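Local coordinates for protein aldehyde dehydrogenase (Burkholderia cenocepacia, PDB 4O6R) that probably oxidises aldehydes to carboxylic acids with NAD(P)+ as the electron acceptor, and is seen here with adenosine monophosphate bound, at residues Thr27-Asn32 with Ile39-Ala44; Asn262-Asp267 with Gly421-Asp426; Leu297-Ala302 with Val398-Ser403. One frame throughout, in Å; residues are numbered along the deposited sequence.

How the contacts relate
Contact 1 stands apart from the other two: its centre lies about 45 Å from that of contact 2 and about 46 Å from that of contact 3. It is the N-terminal hairpin on the nucleotide side of the molecule, where the side chain of I28 lies about 4 Å from that of E183, an AMP-binding residue, and about 9 Å from the bound AMP. Contacts 2 and 3 lie away from the AMP site and share one mixed sheet, with centres about 10 Å apart. Their strands 261-264 and 294-298 are neighbours, V264 O probably accepts a hydrogen bond from H298 N, and the F265 and F401 rings meet edge-to-face. Contact 3 is nested inside the loop that contact 2 closes.

Contact 1: Thr27-Asn32 with Ile39-Ala44; sequences TIDVLN and ITKIAA
Four backbone hydrogen bonds tie 27-32 to 39-44. I28 and I42 form a hydrogen-bonded antiparallel pair, exchanging I28 N to I42 O at 3.0 Å and I42 N to I28 O at 2.9 Å, each N-H lying in the plane of the carbonyl it meets. V30 N donates to T40 O and I39 N to V30 O, both arriving nearly along the C=O axis. At the non-hydrogen-bonded positions, T27 CA and K41 CA make CA-H...O contacts with I42 O and I28 O.

The D29 and K41 side chains rise side by side from the same face of the sheet. K41 runs extended alongside the carboxylate and then bends at its last torsion (chi4 -68°), bringing NZ to the syn lone pair of D29 OD1 at 2.6 Å. A water bridges the pair, donating to D29 OD2 and accepting from K41 NZ, so OD1 holds the ammonium directly and OD2 through the water.

The strands make a two-stranded beta hairpin near the N-terminus of this aldehyde dehydrogenase, with the salt bridge on one face and mostly apolar side chains (I28, V30, I42) with T40 on the other.

On that second face V30 and I42 cross at about a right angle, V30 CG2 meeting I42 CG2 at 3.9 Å. I42 CG1, in the crowded position (chi1 51°), sits against both I28 CB and V30 CG2. A44 CB packs against I28 CD1 at 3.7 Å, and I39 lays CG1 along N32 CB. V30, I39, T40 and I42 all touch L187 of helix 187-199, while I28 reaches Y212.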
loop_
_atom_site.group_PDB
_atom_site.type_symbol
_atom_site.label_atom_id
_atom_site.label_comp_id
_atom_site.label_asym_id
_atom_site.label_seq_id
_atom_site.Cartn_x
_atom_site.Cartn_y
_atom_site.Cartn_z
ATOM N N THR A 27 4.930 36.049 32.143
ATOM C CA THR A 27 3.595 35.517 32.017
ATOM C C THR A 27 2.797 36.222 30.936
ATOM O O THR A 27 3.168 37.303 30.471
ATOM C CB THR A 27 2.813 35.633 33.324
ATOM O OG1 THR A 27 2.757 37.003 33.712
ATOM C CG2 THR A 27 3.480 34.819 34.386
ATOM N N ILE A 28 1.704 35.570 30.557
ATOM C CA ILE A 28 0.721 36.103 29.626
ATOM C C ILE A 28 -0.682 35.962 30.220
ATOM O O ILE A 28 -1.007 34.921 30.796
ATOM C CB ILE A 28 0.820 35.379 28.296
ATOM C CG1 ILE A 28 2.103 35.842 27.582
ATOM C CG2 ILE A 28 -0.393 35.685 27.446
ATOM C CD1 ILE A 28 2.508 35.011 26.382
ATOM N N ASP A 29 -1.498 37.010 30.092
ATOM C CA ASP A 29 -2.874 36.961 30.597
ATOM C C ASP A 29 -3.761 36.214 29.591
ATOM O O ASP A 29 -3.697 36.490 28.394
ATOM C CB ASP A 29 -3.443 38.370 30.824
ATOM C CG ASP A 29 -2.928 39.048 32.088
ATOM O OD1 ASP A 29 -2.063 38.526 32.820
ATOM O OD2 ASP A 29 -3.428 40.153 32.361
ATOM N N VAL A 30 -4.564 35.270 30.087
ATOM C CA VAL A 30 -5.483 34.500 29.256
ATOM C C VAL A 30 -6.866 35.021 29.545
ATOM O O VAL A 30 -7.292 35.044 30.701
ATOM C CB VAL A 30 -5.429 33.007 29.555
ATOM C CG1 VAL A 30 -6.458 32.252 28.707
ATOM C CG2 VAL A 30 -4.017 32.494 29.286
ATOM N N LEU A 31 -7.548 35.454 28.497
ATOM C CA LEU A 31 -8.830 36.125 28.635
ATOM C C LEU A 31 -10.003 35.201 28.300
ATOM O O LEU A 31 -9.889 34.279 27.453
ATOM C CB LEU A 31 -8.886 37.413 27.792
ATOM C CG LEU A 31 -7.746 38.421 28.001
ATOM C CD1 LEU A 31 -7.972 39.687 27.191
ATOM C CD2 LEU A 31 -7.646 38.752 29.478
ATOM N N ASN A 32 -11.113 35.465 28.975
ATOM C CA ASN A 32 -12.393 34.872 28.663
ATOM C C ASN A 32 -13.089 35.763 27.637
ATOM O O ASN A 32 -13.448 36.884 27.954
ATOM C CB ASN A 32 -13.236 34.791 29.933
ATOM C CG ASN A 32 -14.600 34.158 29.699
ATOM O OD1 ASN A 32 -15.045 33.995 28.562
ATOM N ND2 ASN A 32 -15.263 33.772 30.799
ATOM N N ILE A 39 -8.883 34.932 33.004
ATOM C CA ILE A 39 -9.060 33.603 33.558
ATOM C C ILE A 39 -7.879 33.318 34.474
ATOM O O ILE A 39 -8.046 32.970 35.623
ATOM C CB ILE A 39 -9.159 32.539 32.448
ATOM C CG1 ILE A 39 -10.382 32.804 31.552
ATOM C CG2 ILE A 39 -9.249 31.131 33.035
ATOM C CD1 ILE A 39 -10.340 32.037 30.253
ATOM N N THR A 40 -6.681 33.515 33.961
ATOM C CA THR A 40 -5.472 33.218 34.699
ATOM C C THR A 40 -4.306 33.808 33.940
ATOM O O THR A 40 -4.456 34.246 32.795
ATOM C CB THR A 40 -5.246 31.688 34.817
ATOM O OG1 THR A 40 -4.063 31.423 35.580
ATOM C CG2 THR A 40 -5.080 31.012 33.383
ATOM N N LYS A 41 -3.139 33.786 34.571
ATOM C CA LYS A 41 -1.885 34.037 33.881
ATOM C C LYS A 41 -1.253 32.688 33.568
ATOM O O LYS A 41 -1.372 31.759 34.366
ATOM C CB LYS A 41 -0.931 34.869 34.777
ATOM C CG LYS A 41 -1.541 36.171 35.280
ATOM C CD LYS A 41 -0.539 36.983 36.103
ATOM C CE LYS A 41 -1.051 38.388 36.361
ATOM N NZ LYS A 41 -1.117 39.193 35.105
ATOM N N ILE A 42 -0.606 32.566 32.406
ATOM C CA ILE A 42 0.192 31.381 32.102
ATOM C C ILE A 42 1.672 31.747 32.033
ATOM O O ILE A 42 2.021 32.890 31.774
ATOM C CB ILE A 42 -0.166 30.745 30.742
ATOM C CG1 ILE A 42 -0.154 31.786 29.627
ATOM C CG2 ILE A 42 -1.501 30.018 30.829
ATOM C CD1 ILE A 42 0.157 31.209 28.276
ATOM N N ALA A 43 2.537 30.770 32.248
ATOM C CA ALA A 43 3.943 30.962 31.979
ATOM C C ALA A 43 4.174 31.265 30.481
ATOM O O ALA A 43 3.528 30.672 29.610
ATOM C CB ALA A 43 4.728 29.754 32.446
ATOM N N ALA A 44 5.052 32.232 30.195
ATOM C CA ALA A 44 5.323 32.697 28.823
ATOM C C ALA A 44 6.691 32.218 28.330
ATOM O O ALA A 44 7.740 32.790 28.679
ATOM C CB ALA A 44 5.256 34.213 28.773
HETATM O O HOH W 1 -3.910 40.242 35.293
#

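Contact 2: Asn262-Asp267 with Gly421-Asp426; sequences NIVFDD and GLWTND
The W423 indole and the N262 amide meet edge to tip. With CG anti to the backbone N (chi1 -177°), N262 turns OD1 toward the indole, and W423 NE1 donates to a lone pair of that oxygen at 2.8 Å. OD1 lies in the ring plane, although the bond is bent and the amide and ring planes stand 50° apart. The V264 and W423 side chains cross obliquely on the same face, CG2 against CD1. On the other side I263 CB faces L422 CB at 4.0 Å. Just past the strand, the F265 ring turns its edge to L422 CB and W423 O.

D267 turns its carboxylate back, CG in the crowded position. T424 OG1 donates to the syn lone pair of D267 OD1 at 2.6 Å, while N425 N donates to D267 OD2 from above the carboxylate plane. N425 ND2 donates to D267 O at 2.9 Å, in its amide plane.

I263 N to G421 O, W423 N to I263 O and F265 N to W423 O join parallel neighbours in what is probably the catalytic-domain sheet. Helix 270-282 packs on W423 and N262, helix 427-436 on I263, F265 and L422, and strand 294-298 flanks 262-264.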
loop_
_atom_site.group_PDB
_atom_site.type_symbol
_atom_site.label_atom_id
_atom_site.label_comp_id
_atom_site.label_asym_id
_atom_site.label_seq_id
_atom_site.Cartn_x
_atom_site.Cartn_y
_atom_site.Cartn_z
ATOM N N ASN A 262 -18.755 27.137 -1.323
ATOM C CA ASN A 262 -19.846 26.203 -1.004
ATOM C C ASN A 262 -20.903 26.438 -2.066
ATOM O O ASN A 262 -21.611 27.435 -1.999
ATOM C CB ASN A 262 -20.349 26.510 0.398
ATOM C CG ASN A 262 -21.436 25.558 0.856
ATOM O OD1 ASN A 262 -21.658 24.513 0.251
ATOM N ND2 ASN A 262 -22.110 25.916 1.949
ATOM N N ILE A 263 -20.924 25.593 -3.103
ATOM C CA ILE A 263 -21.653 25.857 -4.328
ATOM C C ILE A 263 -22.987 25.108 -4.294
ATOM O O ILE A 263 -23.021 23.907 -4.051
ATOM C CB ILE A 263 -20.854 25.380 -5.572
ATOM C CG1 ILE A 263 -19.432 25.932 -5.572
ATOM C CG2 ILE A 263 -21.565 25.765 -6.860
ATOM C CD1 ILE A 263 -18.486 25.256 -6.553
ATOM N N VAL A 264 -24.080 25.820 -4.535
ATOM C CA VAL A 264 -25.392 25.220 -4.546
ATOM C C VAL A 264 -25.967 25.300 -5.956
ATOM O O VAL A 264 -26.291 26.380 -6.482
ATOM C CB VAL A 264 -26.319 25.894 -3.517
ATOM C CG1 VAL A 264 -27.691 25.243 -3.475
ATOM C CG2 VAL A 264 -25.655 25.869 -2.149
ATOM N N PHE A 265 -26.126 24.132 -6.553
ATOM C CA PHE A 265 -26.709 24.011 -7.868
ATOM C C PHE A 265 -28.240 23.999 -7.823
ATOM O O PHE A 265 -28.859 23.821 -6.769
ATOM C CB PHE A 265 -26.161 22.775 -8.576
ATOM C CG PHE A 265 -24.762 22.945 -9.056
ATOM C CD1 PHE A 265 -24.504 23.517 -10.294
ATOM C CD2 PHE A 265 -23.693 22.574 -8.255
ATOM C CE1 PHE A 265 -23.192 23.708 -10.719
ATOM C CE2 PHE A 265 -22.388 22.740 -8.677
ATOM C CZ PHE A 265 -22.129 23.320 -9.912
ATOM N N ASP A 266 -28.857 24.188 -8.982
ATOM C CA ASP A 266 -30.318 24.367 -9.007
ATOM C C ASP A 266 -31.075 23.066 -8.761
ATOM O O ASP A 266 -32.282 23.092 -8.511
ATOM C CB ASP A 266 -30.808 25.124 -10.266
ATOM C CG ASP A 266 -30.649 24.354 -11.534
ATOM O OD1 ASP A 266 -29.780 23.489 -11.643
ATOM O OD2 ASP A 266 -31.436 24.600 -12.450
ATOM N N ASP A 267 -30.367 21.941 -8.778
ATOM C CA ASP A 267 -30.990 20.668 -8.476
ATOM C C ASP A 267 -30.646 20.174 -7.033
ATOM O O ASP A 267 -30.887 19.024 -6.686
ATOM C CB ASP A 267 -30.576 19.653 -9.535
ATOM C CG ASP A 267 -29.151 19.189 -9.352
ATOM O OD1 ASP A 267 -28.343 19.996 -8.836
ATOM O OD2 ASP A 267 -28.853 18.023 -9.675
ATOM N N GLY A 421 -16.818 22.655 -1.550
ATOM C CA GLY A 421 -17.893 21.705 -1.648
ATOM C C GLY A 421 -19.029 22.205 -2.487
ATOM O O GLY A 421 -19.040 23.360 -2.937
ATOM N N LEU A 422 -19.949 21.293 -2.771
ATOM C CA LEU A 422 -21.045 21.610 -3.650
ATOM C C LEU A 422 -22.236 20.753 -3.330
ATOM O O LEU A 422 -22.108 19.651 -2.776
ATOM C CB LEU A 422 -20.618 21.454 -5.117
ATOM C CG LEU A 422 -20.165 20.030 -5.412
ATOM C CD1 LEU A 422 -21.241 19.344 -6.195
ATOM C CD2 LEU A 422 -18.868 19.983 -6.170
ATOM N N TRP A 423 -23.391 21.237 -3.749
ATOM C CA TRP A 423 -24.642 20.531 -3.520
ATOM C C TRP A 423 -25.359 20.374 -4.843
ATOM O O TRP A 423 -25.712 21.356 -5.482
ATOM C CB TRP A 423 -25.514 21.316 -2.521
ATOM C CG TRP A 423 -24.806 21.556 -1.255
ATOM C CD1 TRP A 423 -23.772 22.425 -1.028
ATOM C CD2 TRP A 423 -25.072 20.914 -0.014
ATOM N NE1 TRP A 423 -23.370 22.341 0.274
ATOM C CE2 TRP A 423 -24.161 21.430 0.923
ATOM C CE3 TRP A 423 -25.997 19.943 0.395
ATOM C CZ2 TRP A 423 -24.136 21.003 2.256
ATOM C CZ3 TRP A 423 -25.972 19.504 1.727
ATOM C CH2 TRP A 423 -25.046 20.037 2.638
ATOM N N THR A 424 -25.582 19.129 -5.242
ATOM C CA THR A 424 -26.272 18.828 -6.470
ATOM C C THR A 424 -26.697 17.389 -6.354
ATOM O O THR A 424 -26.161 16.663 -5.512
ATOM C CB THR A 424 -25.323 18.990 -7.680
ATOM O OG1 THR A 424 -26.037 18.814 -8.906
ATOM C CG2 THR A 424 -24.130 17.997 -7.624
ATOM N N ASN A 425 -27.620 16.964 -7.212
ATOM C CA ASN A 425 -27.953 15.566 -7.308
ATOM C C ASN A 425 -27.617 14.922 -8.631
ATOM O O ASN A 425 -28.004 13.775 -8.888
ATOM C CB ASN A 425 -29.397 15.384 -6.909
ATOM C CG ASN A 425 -29.560 15.618 -5.427
ATOM O OD1 ASN A 425 -29.080 14.835 -4.603
ATOM N ND2 ASN A 425 -30.065 16.783 -5.082
ATOM N N ASP A 426 -26.890 15.652 -9.471
ATOM C CA ASP A 426 -26.444 15.122 -10.745
ATOM C C ASP A 426 -25.121 14.408 -10.532
ATOM O O ASP A 426 -24.142 15.016 -10.110
ATOM C CB ASP A 426 -26.220 16.214 -11.770
ATOM C CG ASP A 426 -25.906 15.654 -13.133
ATOM O OD1 ASP A 426 -26.829 15.032 -13.769
ATOM O OD2 ASP A 426 -24.736 15.743 -13.540
#

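Contact 3: Leu297-Ala302 with Val398-Ser403; sequences LHERIA and VLRFGS
Parallel strands 294-298 and 395-401 are neighbours in the seven-stranded mixed sheet, probably that of the catalytic domain; the contact takes in their C-terminal ends, the turns beyond and A302, which opens helix 302-315. L297 N donates to L399 O at 2.8 Å, F401 N to L297 O, and E299 N to F401 O nearly along the C=O axis.

F401 holds its ring in the crowded position (chi1 71°), which swings it back across the neighbouring strand. H298 CA sits over the face of that ring, 3.8 Å from its centroid, as a CH-pi contact. The imidazole turns its edge to the same ring in an offset T-shaped stack, planes at 85°, with H298 CD2 nearest F401 CE2 at 3.6 Å. H298 ND1 is held by R300 N in the turn.

R400 leaves the sheet on the side of L297. E378 takes its NE and D303 its NH2 in salt bridges, while NH1 turns to E299. The carboxylate, brought round by a bend at chi2 (66°), receives R400 NH1 on OE2 at 2.8 Å, close to the guanidinium plane but above that of the carboxylate. A302 CB packs over one guanidinium face, 3.6 Å from R400 CZ.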
loop_
_atom_site.group_PDB
_atom_site.type_symbol
_atom_site.label_atom_id
_atom_site.label_comp_id
_atom_site.label_asym_id
_atom_site.label_seq_id
_atom_site.Cartn_x
_atom_site.Cartn_y
_atom_site.Cartn_z
ATOM N N LEU A 297 -24.270 30.543 -5.367
ATOM C CA LEU A 297 -25.638 30.051 -5.564
ATOM C C LEU A 297 -26.089 30.179 -7.006
ATOM O O LEU A 297 -25.910 31.228 -7.621
ATOM C CB LEU A 297 -26.613 30.870 -4.721
ATOM C CG LEU A 297 -26.361 30.856 -3.219
ATOM C CD1 LEU A 297 -27.335 31.804 -2.557
ATOM C CD2 LEU A 297 -26.534 29.451 -2.643
ATOM N N HIS A 298 -26.691 29.119 -7.534
ATOM C CA HIS A 298 -27.235 29.166 -8.868
ATOM C C HIS A 298 -28.359 30.208 -8.905
ATOM O O HIS A 298 -29.197 30.261 -8.014
ATOM C CB HIS A 298 -27.786 27.811 -9.302
ATOM C CG HIS A 298 -28.089 27.745 -10.761
ATOM N ND1 HIS A 298 -29.258 28.235 -11.287
ATOM C CD2 HIS A 298 -27.347 27.342 -11.812
ATOM C CE1 HIS A 298 -29.250 28.102 -12.603
ATOM N NE2 HIS A 298 -28.103 27.550 -12.947
ATOM N N GLU A 299 -28.358 31.011 -9.947
ATOM C CA GLU A 299 -29.322 32.112 -10.093
ATOM C C GLU A 299 -30.797 31.686 -9.906
ATOM O O GLU A 299 -31.597 32.445 -9.374
ATOM C CB GLU A 299 -29.144 32.791 -11.461
ATOM C CG GLU A 299 -29.934 34.096 -11.620
ATOM C CD GLU A 299 -29.431 35.215 -10.682
ATOM O OE1 GLU A 299 -28.228 35.597 -10.832
ATOM O OE2 GLU A 299 -30.207 35.691 -9.790
ATOM N N ARG A 300 -31.164 30.511 -10.409
ATOM C CA ARG A 300 -32.543 30.044 -10.317
ATOM C C ARG A 300 -33.021 29.814 -8.888
ATOM O O ARG A 300 -34.193 29.973 -8.637
ATOM C CB ARG A 300 -32.777 28.774 -11.160
ATOM C CG ARG A 300 -32.715 29.005 -12.661
ATOM C CD ARG A 300 -33.959 29.769 -13.129
ATOM N NE ARG A 300 -33.733 30.598 -14.317
ATOM C CZ ARG A 300 -33.894 30.191 -15.577
ATOM N NH1 ARG A 300 -34.266 28.935 -15.848
ATOM N NH2 ARG A 300 -33.669 31.049 -16.569
ATOM N N ILE A 301 -32.124 29.449 -7.976
ATOM C CA ILE A 301 -32.506 29.173 -6.574
ATOM C C ILE A 301 -31.953 30.175 -5.557
ATOM O O ILE A 301 -32.241 30.085 -4.355
ATOM C CB ILE A 301 -32.191 27.719 -6.152
ATOM C CG1 ILE A 301 -30.721 27.307 -6.343
ATOM C CG2 ILE A 301 -33.041 26.744 -6.944
ATOM C CD1 ILE A 301 -29.761 27.943 -5.393
ATOM N N ALA A 302 -31.176 31.154 -6.026
ATOM C CA ALA A 302 -30.471 32.048 -5.083
ATOM C C ALA A 302 -31.408 32.776 -4.142
ATOM O O ALA A 302 -31.212 32.733 -2.942
ATOM C CB ALA A 302 -29.595 33.026 -5.838
ATOM N N VAL A 398 -21.867 36.000 -0.548
ATOM C CA VAL A 398 -22.709 35.337 -1.525
ATOM C C VAL A 398 -22.409 35.852 -2.905
ATOM O O VAL A 398 -22.342 37.082 -3.130
ATOM C CB VAL A 398 -24.189 35.565 -1.251
ATOM C CG1 VAL A 398 -25.051 34.686 -2.162
ATOM C CG2 VAL A 398 -24.510 35.282 0.197
ATOM N N LEU A 399 -22.289 34.897 -3.827
ATOM C CA LEU A 399 -22.080 35.143 -5.238
ATOM C C LEU A 399 -23.063 34.247 -6.014
ATOM O O LEU A 399 -23.462 33.192 -5.514
ATOM C CB LEU A 399 -20.645 34.769 -5.616
ATOM C CG LEU A 399 -19.515 35.557 -4.938
ATOM C CD1 LEU A 399 -18.196 34.835 -5.021
ATOM C CD2 LEU A 399 -19.426 36.938 -5.538
ATOM N N ARG A 400 -23.467 34.674 -7.206
ATOM C CA ARG A 400 -24.397 33.916 -8.024
ATOM C C ARG A 400 -23.736 33.487 -9.336
ATOM O O ARG A 400 -22.788 34.126 -9.786
ATOM C CB ARG A 400 -25.641 34.765 -8.337
ATOM C CG ARG A 400 -26.397 35.164 -7.087
ATOM C CD ARG A 400 -27.624 35.963 -7.430
ATOM N NE ARG A 400 -28.250 36.522 -6.252
ATOM C CZ ARG A 400 -29.558 36.663 -6.117
ATOM N NH1 ARG A 400 -30.385 36.258 -7.076
ATOM N NH2 ARG A 400 -30.035 37.166 -4.989
ATOM N N PHE A 401 -24.270 32.428 -9.938
ATOM C CA PHE A 401 -23.782 31.911 -11.213
ATOM C C PHE A 401 -24.886 31.301 -12.027
ATOM O O PHE A 401 -25.970 31.026 -11.511
ATOM C CB PHE A 401 -22.686 30.856 -10.988
ATOM C CG PHE A 401 -23.192 29.547 -10.410
ATOM C CD1 PHE A 401 -23.396 29.414 -9.044
ATOM C CD2 PHE A 401 -23.501 28.466 -11.228
ATOM C CE1 PHE A 401 -23.846 28.217 -8.498
ATOM C CE2 PHE A 401 -23.944 27.268 -10.695
ATOM C CZ PHE A 401 -24.121 27.143 -9.321
ATOM N N GLY A 402 -24.589 31.079 -13.307
ATOM C CA GLY A 402 -25.566 30.577 -14.266
ATOM C C GLY A 402 -25.215 29.332 -15.074
ATOM O O GLY A 402 -26.116 28.775 -15.691
ATOM N N SER A 403 -23.921 28.966 -15.162
ATOM C CA SER A 403 -23.452 27.741 -15.816
ATOM C C SER A 403 -22.460 27.035 -14.874
ATOM O O SER A 403 -21.899 27.663 -14.005
ATOM C CB SER A 403 -22.744 28.118 -17.103
ATOM O OG SER A 403 -21.571 28.843 -16.783
#